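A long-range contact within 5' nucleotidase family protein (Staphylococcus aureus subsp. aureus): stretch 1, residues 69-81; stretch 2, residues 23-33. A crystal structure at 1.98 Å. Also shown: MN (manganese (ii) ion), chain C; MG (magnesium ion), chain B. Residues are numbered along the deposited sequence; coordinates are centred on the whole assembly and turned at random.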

ATOM      1  N   ASP A  69       6.268 -14.230   5.627  1.00 19.45           N
ATOM      2  CA  ASP A  69       5.521 -13.191   4.879  1.00 19.39           C
ATOM      3  C   ASP A  69       5.358 -12.007   5.822  1.00 19.03           C
ATOM      4  O   ASP A  69       4.812 -12.142   6.917  1.00 19.83           O
ATOM      5  CB  ASP A  69       4.167 -13.648   4.352  1.00 18.97           C
ATOM      6  CG  ASP A  69       3.457 -12.522   3.586  1.00 18.63           C
ATOM      7  OD1 ASP A  69       2.929 -11.628   4.273  1.00 19.63           O
ATOM      8  OD2 ASP A  69       3.451 -12.524   2.319  1.00 17.16           O
ATOM      9  N   ASN A  70       5.798 -10.829   5.403  1.00 19.34           N
ATOM     10  CA  ASN A  70       5.778  -9.664   6.296  1.00 19.20           C
ATOM     11  C   ASN A  70       4.661  -8.655   6.058  1.00 19.87           C
ATOM     12  O   ASN A  70       4.838  -7.424   6.301  1.00 19.31           O
ATOM     13  CB  ASN A  70       7.152  -8.958   6.286  1.00 19.69           C
ATOM     14  CG  ASN A  70       7.291  -7.932   7.417  1.00 21.32           C
ATOM     15  OD1 ASN A  70       6.890  -8.191   8.568  1.00 22.64           O
ATOM     16  ND2 ASN A  70       7.847  -6.766   7.101  1.00 22.21           N
ATOM     17  N   GLY A  71       3.499  -9.133   5.603  1.00 19.78           N
ATOM     18  CA  GLY A  71       2.336  -8.246   5.468  1.00 20.26           C
ATOM     19  C   GLY A  71       1.968  -7.717   4.096  1.00 20.38           C
ATOM     20  O   GLY A  71       2.770  -7.716   3.168  1.00 19.25           O
ATOM     21  N   ASP A  72       0.733  -7.242   3.998  1.00 20.89           N
ATOM     22  CA  ASP A  72       0.177  -6.715   2.747  1.00 20.37           C
ATOM     23  C   ASP A  72       0.109  -7.829   1.739  1.00 19.30           C
ATOM     24  O   ASP A  72       0.641  -7.724   0.621  1.00 19.21           O
ATOM     25  CB  ASP A  72       0.942  -5.491   2.215  1.00 19.68           C
ATOM     26  CG  ASP A  72       0.484  -4.184   2.867  1.00 21.03           C
ATOM     27  OD1 ASP A  72      -0.357  -4.236   3.801  1.00 21.50           O
ATOM     28  OD2 ASP A  72       0.974  -3.108   2.453  1.00 19.92           O
ATOM     29  N   PHE A  73      -0.574  -8.891   2.138  1.00 18.94           N
ATOM     30  CA  PHE A  73      -0.737 -10.065   1.305  1.00 18.79           C
ATOM     31  C   PHE A  73      -2.174 -10.321   0.868  1.00 19.41           C
ATOM     32  O   PHE A  73      -2.418 -11.109  -0.039  1.00 20.51           O
ATOM     33  CB  PHE A  73      -0.247 -11.326   2.043  1.00 19.01           C
ATOM     34  CG  PHE A  73      -1.073 -11.710   3.251  1.00 19.78           C
ATOM     35  CD1 PHE A  73      -2.166 -12.556   3.124  1.00 19.54           C
ATOM     36  CD2 PHE A  73      -0.751 -11.237   4.506  1.00 20.17           C
ATOM     37  CE1 PHE A  73      -2.912 -12.904   4.216  1.00 20.24           C
ATOM     38  CE2 PHE A  73      -1.480 -11.604   5.610  1.00 20.83           C
ATOM     39  CZ  PHE A  73      -2.574 -12.432   5.465  1.00 21.17           C
ATOM     40  N   LEU A  74      -3.124  -9.650   1.476  1.00 20.04           N
ATOM     41  CA  LEU A  74      -4.537  -9.950   1.217  1.00 20.76           C
ATOM     42  C   LEU A  74      -5.214  -9.018   0.234  1.00 21.22           C
ATOM     43  O   LEU A  74      -6.300  -9.307  -0.252  1.00 22.82           O
ATOM     44  CB  LEU A  74      -5.249  -9.965   2.573  1.00 20.76           C
ATOM     45  CG  LEU A  74      -6.652 -10.517   2.710  1.00 21.61           C
ATOM     46  CD1 LEU A  74      -6.720 -11.967   2.261  1.00 21.41           C
ATOM     47  CD2 LEU A  74      -7.042 -10.377   4.181  1.00 22.34           C
ATOM     48  N   GLN A  75      -4.565  -7.907  -0.079  1.00 22.43           N
ATOM     49  CA  GLN A  75      -5.108  -6.914  -1.006  1.00 20.95           C
ATOM     50  C   GLN A  75      -4.003  -6.399  -1.915  1.00 21.15           C
ATOM     51  O   GLN A  75      -2.828  -6.399  -1.543  1.00 19.40           O
ATOM     52  CB  GLN A  75      -5.692  -5.741  -0.202  1.00 22.84           C
ATOM     53  CG  GLN A  75      -6.348  -4.614  -1.017  1.00 22.22           C
ATOM     54  CD  GLN A  75      -5.358  -3.646  -1.657  1.00 23.07           C
ATOM     55  OE1 GLN A  75      -4.208  -3.519  -1.223  1.00 22.97           O
ATOM     56  NE2 GLN A  75      -5.810  -2.942  -2.693  1.00 23.89           N
ATOM     57  N   GLY A  76      -4.373  -5.966  -3.117  1.00 21.20           N
ATOM     58  CA  GLY A  76      -3.414  -5.331  -3.972  1.00 21.79           C
ATOM     59  C   GLY A  76      -3.587  -5.532  -5.441  1.00 21.27           C
ATOM     60  O   GLY A  76      -3.557  -4.588  -6.188  1.00 24.09           O
ATOM     61  N   SER A  77      -3.803  -6.767  -5.858  1.00 19.89           N
ATOM     62  CA  SER A  77      -3.851  -7.062  -7.266  1.00 19.24           C
ATOM     63  C   SER A  77      -5.267  -7.351  -7.727  1.00 18.73           C
ATOM     64  O   SER A  77      -6.142  -7.547  -6.907  1.00 18.41           O
ATOM     65  CB  SER A  77      -3.006  -8.301  -7.523  1.00 19.26           C
ATOM     66  OG  SER A  77      -3.680  -9.469  -7.071  1.00 18.36           O
ATOM     67  N   PRO A  78      -5.480  -7.408  -9.050  1.00 18.93           N
ATOM     68  CA  PRO A  78      -6.782  -7.762  -9.605  1.00 19.50           C
ATOM     69  C   PRO A  78      -7.212  -9.151  -9.191  1.00 19.63           C
ATOM     70  O   PRO A  78      -8.387  -9.448  -9.263  1.00 20.58           O
ATOM     71  CB  PRO A  78      -6.541  -7.721 -11.124  1.00 20.00           C
ATOM     72  CG  PRO A  78      -5.419  -6.780 -11.304  1.00 19.35           C
ATOM     73  CD  PRO A  78      -4.536  -7.038 -10.117  1.00 19.47           C
ATOM     74  N   PHE A  79      -6.283 -10.001  -8.769  1.00 19.46           N
ATOM     75  CA  PHE A  79      -6.653 -11.348  -8.285  1.00 20.28           C
ATOM     76  C   PHE A  79      -7.483 -11.166  -6.996  1.00 21.13           C
ATOM     77  O   PHE A  79      -8.523 -11.839  -6.767  1.00 19.58           O
ATOM     78  CB  PHE A  79      -5.391 -12.199  -8.084  1.00 20.46           C
ATOM     79  CG  PHE A  79      -5.644 -13.557  -7.446  1.00 22.16           C
ATOM     80  CD1 PHE A  79      -6.662 -14.384  -7.905  1.00 22.81           C
ATOM     81  CD2 PHE A  79      -4.833 -14.018  -6.418  1.00 23.10           C
ATOM     82  CE1 PHE A  79      -6.880 -15.635  -7.338  1.00 23.77           C
ATOM     83  CE2 PHE A  79      -5.046 -15.273  -5.854  1.00 24.60           C
ATOM     84  CZ  PHE A  79      -6.073 -16.080  -6.313  1.00 23.42           C
ATOM     85  N   CYS A  80      -7.062 -10.200  -6.188  1.00 20.97           N
ATOM     86  CA  CYS A  80      -7.778  -9.874  -4.968  1.00 21.98           C
ATOM     87  C   CYS A  80      -9.204  -9.362  -5.320  1.00 22.29           C
ATOM     88  O   CYS A  80     -10.184  -9.809  -4.710  1.00 21.82           O
ATOM     89  CB  CYS A  80      -6.964  -8.904  -4.126  1.00 22.87           C
ATOM     90  SG  CYS A  80      -5.410  -9.623  -3.503  1.00 25.73           S
ATOM     91  N   ASN A  81      -9.333  -8.465  -6.313  1.00 21.95           N
ATOM     92  CA  ASN A  81     -10.661  -8.021  -6.754  1.00 23.14           C
ATOM     93  C   ASN A  81     -11.501  -9.208  -7.184  1.00 24.40           C
ATOM     94  O   ASN A  81     -12.687  -9.315  -6.818  1.00 25.39           O
ATOM     95  CB  ASN A  81     -10.602  -7.061  -7.937  1.00 23.13           C
ATOM     96  CG  ASN A  81      -9.859  -5.797  -7.617  1.00 23.40           C
ATOM     97  OD1 ASN A  81      -8.678  -5.828  -7.285  1.00 23.86           O
ATOM     98  ND2 ASN A  81     -10.527  -4.666  -7.764  1.00 23.26           N
TER
HETATM   99 MN    MN C 602       2.228  -2.520   0.779  1.00 22.28          MN
HETATM  100 MG    MG B 601       1.613  -1.471   3.911  1.00 21.04          MG
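Stretch 2 (23-33) YVVSDVHGYIF

The tightest tie between the stretches is the manganese ion, bound by Asp27 OD2 at 2.2 Å, His29 NE2 at 2.3 Å and Asp72 OD2 at 2.2 Å. Asp72 OD2 also binds the magnesium, at 2.3 Å, and so bridges the two ions. The shared manganese accounts for the 3.0 Å approach of Asp27 OD2 to Asp72 OD2, a pair of carboxylate oxygens that is not a hydrogen bond.

Stretch 2 runs alongside stretch 1 in the same direction: Val25 pairs with Asp69, Ser26 with Asn70, Asp27 with Asp72, His29 with Gly76 and Gly30 with Ser77, at CA-CA distances of 4.4 to 5.3 Å. Strand 23-25 meets stretch 1 in a parallel bridge between Val25 and Asp69, where Asn70 N donates to Val25 O (2.8 Å, 153°). Beyond it, Asp27 N donates to Gly71 O (2.9 Å) and His29 N to Asp72 O (2.8 Å). Asp27 (phi/psi 51/47), His29 (59/31) and Gly30 (76/15) all have positive phi; the last two are the central residues of a type I' turn from Val28 to Tyr31, closed by Tyr31 N to Val28 O at 3.1 Å.

The His29 side chain is fixed at both ring nitrogens, since ND1 donates to Gln75 O (2.7 Å, 158°) while NE2 holds manganese. Asp72 CB lies over one ring face, 3.7 Å from the centroid of the His29 ring. Ser77 OG donates to Gly30 O (2.6 Å) and accepts a weak capping bond from Phe79 N (3.2 Å), linking the turn to the helix start.

Ser77 CB sits 3.5 Å from the Tyr31 ring centroid, 12° off the normal, and Phe79 CE2 reaches Ile32 CG1 at 4.0 Å. A CB built ideally on Gly30 would fall 2.3 Å from Cys80 SG, a clash; Gly30 CA itself lies 3.8 Å from that sulfur. In all, 776 Å² is buried.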

ATOM      1  N   TYR A  23      14.296 -16.329   5.190  1.00 20.92           N
ATOM      2  CA  TYR A  23      13.796 -15.802   3.928  1.00 20.25           C
ATOM      3  C   TYR A  23      12.508 -15.034   4.156  1.00 21.12           C
ATOM      4  O   TYR A  23      11.575 -15.526   4.818  1.00 21.42           O
ATOM      5  CB  TYR A  23      13.468 -16.949   2.972  1.00 20.19           C
ATOM      6  CG  TYR A  23      14.656 -17.724   2.550  1.00 19.98           C
ATOM      7  CD1 TYR A  23      15.415 -17.303   1.459  1.00 20.72           C
ATOM      8  CD2 TYR A  23      15.045 -18.886   3.230  1.00 21.01           C
ATOM      9  CE1 TYR A  23      16.518 -17.998   1.050  1.00 19.95           C
ATOM     10  CE2 TYR A  23      16.144 -19.603   2.819  1.00 21.18           C
ATOM     11  CZ  TYR A  23      16.877 -19.152   1.732  1.00 20.83           C
ATOM     12  OH  TYR A  23      17.966 -19.821   1.320  1.00 20.78           O
ATOM     13  N   VAL A  24      12.412 -13.862   3.555  1.00 20.53           N
ATOM     14  CA  VAL A  24      11.232 -13.076   3.731  1.00 20.96           C
ATOM     15  C   VAL A  24      10.753 -12.433   2.447  1.00 19.48           C
ATOM     16  O   VAL A  24      11.552 -11.979   1.636  1.00 18.86           O
ATOM     17  CB  VAL A  24      11.429 -11.991   4.837  1.00 22.65           C
ATOM     18  CG1 VAL A  24      12.693 -11.180   4.597  1.00 23.00           C
ATOM     19  CG2 VAL A  24      10.205 -11.070   4.929  1.00 22.62           C
ATOM     20  N   VAL A  25       9.434 -12.487   2.260  1.00 19.51           N
ATOM     21  CA  VAL A  25       8.741 -11.750   1.211  1.00 19.26           C
ATOM     22  C   VAL A  25       7.876 -10.748   1.966  1.00 20.34           C
ATOM     23  O   VAL A  25       7.457 -10.990   3.127  1.00 20.22           O
ATOM     24  CB  VAL A  25       7.898 -12.623   0.262  1.00 19.90           C
ATOM     25  CG1 VAL A  25       8.810 -13.449  -0.619  1.00 20.65           C
ATOM     26  CG2 VAL A  25       6.923 -13.520   1.013  1.00 19.82           C
ATOM     27  N   SER A  26       7.646  -9.597   1.351  1.00 19.74           N
ATOM     28  CA  SER A  26       6.821  -8.572   1.971  1.00 20.30           C
ATOM     29  C   SER A  26       6.062  -7.852   0.889  1.00 19.11           C
ATOM     30  O   SER A  26       6.539  -7.739  -0.248  1.00 17.53           O
ATOM     31  CB  SER A  26       7.671  -7.557   2.751  1.00 22.20           C
ATOM     32  OG  SER A  26       6.864  -6.654   3.501  1.00 21.52           O
ATOM     33  N   ASP A  27       4.871  -7.383   1.243  1.00 18.86           N
ATOM     34  CA  ASP A  27       4.034  -6.640   0.319  1.00 18.88           C
ATOM     35  C   ASP A  27       3.854  -7.355  -1.025  1.00 17.79           C
ATOM     36  O   ASP A  27       4.017  -6.776  -2.093  1.00 17.22           O
ATOM     37  CB  ASP A  27       4.595  -5.216   0.161  1.00 20.08           C
ATOM     38  CG  ASP A  27       4.716  -4.472   1.503  1.00 20.87           C
ATOM     39  OD1 ASP A  27       5.692  -4.683   2.267  1.00 21.37           O
ATOM     40  OD2 ASP A  27       3.878  -3.578   1.768  1.00 23.24           O
ATOM     41  N   VAL A  28       3.554  -8.654  -0.948  1.00 16.95           N
ATOM     42  CA  VAL A  28       3.301  -9.454  -2.123  1.00 17.09           C
ATOM     43  C   VAL A  28       2.056  -8.933  -2.838  1.00 17.75           C
ATOM     44  O   VAL A  28       1.979  -8.937  -4.091  1.00 16.84           O
ATOM     45  CB  VAL A  28       3.171 -10.922  -1.757  1.00 16.79           C
ATOM     46  CG1 VAL A  28       2.849 -11.736  -3.005  1.00 16.55           C
ATOM     47  CG2 VAL A  28       4.488 -11.352  -1.132  1.00 16.65           C
ATOM     48  N   HIS A  29       1.106  -8.475  -2.019  1.00 18.48           N
ATOM     49  CA  HIS A  29      -0.100  -7.799  -2.471  1.00 18.26           C
ATOM     50  C   HIS A  29      -0.987  -8.582  -3.412  1.00 17.69           C
ATOM     51  O   HIS A  29      -1.630  -8.009  -4.290  1.00 16.40           O
ATOM     52  CB  HIS A  29       0.253  -6.430  -3.075  1.00 18.81           C
ATOM     53  CG  HIS A  29       0.415  -5.343  -2.057  1.00 19.83           C
ATOM     54  ND1 HIS A  29      -0.639  -4.885  -1.303  1.00 20.34           N
ATOM     55  CD2 HIS A  29       1.480  -4.580  -1.716  1.00 20.71           C
ATOM     56  CE1 HIS A  29      -0.230  -3.897  -0.525  1.00 21.76           C
ATOM     57  NE2 HIS A  29       1.053  -3.695  -0.753  1.00 21.71           N
ATOM     58  N   GLY A  30      -0.983  -9.906  -3.256  1.00 17.31           N
ATOM     59  CA  GLY A  30      -1.838 -10.762  -4.072  1.00 16.13           C
ATOM     60  C   GLY A  30      -1.323 -10.954  -5.477  1.00 16.01           C
ATOM     61  O   GLY A  30      -2.094 -11.368  -6.360  1.00 16.65           O
ATOM     62  N   TYR A  31      -0.043 -10.613  -5.706  1.00 15.52           N
ATOM     63  CA  TYR A  31       0.619 -10.884  -6.976  1.00 15.24           C
ATOM     64  C   TYR A  31       1.274 -12.267  -6.840  1.00 15.13           C
ATOM     65  O   TYR A  31       2.407 -12.406  -6.391  1.00 15.30           O
ATOM     66  CB  TYR A  31       1.635  -9.820  -7.324  1.00 15.65           C
ATOM     67  CG  TYR A  31       0.959  -8.532  -7.720  1.00 15.91           C
ATOM     68  CD1 TYR A  31       0.582  -7.606  -6.772  1.00 16.47           C
ATOM     69  CD2 TYR A  31       0.627  -8.287  -9.043  1.00 16.37           C
ATOM     70  CE1 TYR A  31      -0.071  -6.428  -7.130  1.00 17.03           C
ATOM     71  CE2 TYR A  31      -0.032  -7.119  -9.414  1.00 16.70           C
ATOM     72  CZ  TYR A  31      -0.381  -6.204  -8.445  1.00 17.02           C
ATOM     73  OH  TYR A  31      -1.040  -5.055  -8.795  1.00 17.87           O
ATOM     74  N   ILE A  32       0.508 -13.276  -7.214  1.00 15.63           N
ATOM     75  CA  ILE A  32       0.900 -14.671  -7.115  1.00 16.57           C
ATOM     76  C   ILE A  32       1.490 -15.135  -8.452  1.00 16.94           C
ATOM     77  O   ILE A  32       2.561 -15.737  -8.500  1.00 19.25           O
ATOM     78  CB  ILE A  32      -0.340 -15.532  -6.806  1.00 16.52           C
ATOM     79  CG1 ILE A  32      -1.017 -15.068  -5.512  1.00 17.07           C
ATOM     80  CG2 ILE A  32       0.036 -17.021  -6.752  1.00 16.82           C
ATOM     81  CD1 ILE A  32      -0.151 -15.113  -4.287  1.00 17.46           C
ATOM     82  N   PHE A  33       0.766 -14.865  -9.532  1.00 17.73           N
ATOM     83  CA  PHE A  33       1.202 -15.223 -10.867  1.00 18.48           C
ATOM     84  C   PHE A  33       2.318 -14.313 -11.324  1.00 18.78           C
ATOM     85  O   PHE A  33       2.516 -13.270 -10.736  1.00 19.79           O
ATOM     86  CB  PHE A  33       0.038 -15.185 -11.818  1.00 19.38           C
ATOM     87  CG  PHE A  33      -1.039 -16.162 -11.454  1.00 20.02           C
ATOM     88  CD1 PHE A  33      -0.854 -17.506 -11.665  1.00 20.96           C
ATOM     89  CD2 PHE A  33      -2.191 -15.743 -10.856  1.00 20.35           C
ATOM     90  CE1 PHE A  33      -1.818 -18.412 -11.306  1.00 21.01           C
ATOM     91  CE2 PHE A  33      -3.176 -16.650 -10.502  1.00 21.11           C
ATOM     92  CZ  PHE A  33      -2.975 -17.986 -10.719  1.00 20.24           C
TER
HETATM   93  O   HOH W   1       2.993 -10.082   1.454  1.00 19.56           O
HETATM   94  O   HOH W   2      -0.180 -12.049  -1.510  0.50  3.99           O
HETATM   95  O   HOH W   3      -1.227  -2.925  -7.270  1.00 42.19           O
HETATM   96  O   HOH W   4       2.238  -0.543   1.881  1.00 20.85           O
HETATM   97  O   HOH W   5       0.777  -0.812  -0.186  1.00 33.42           O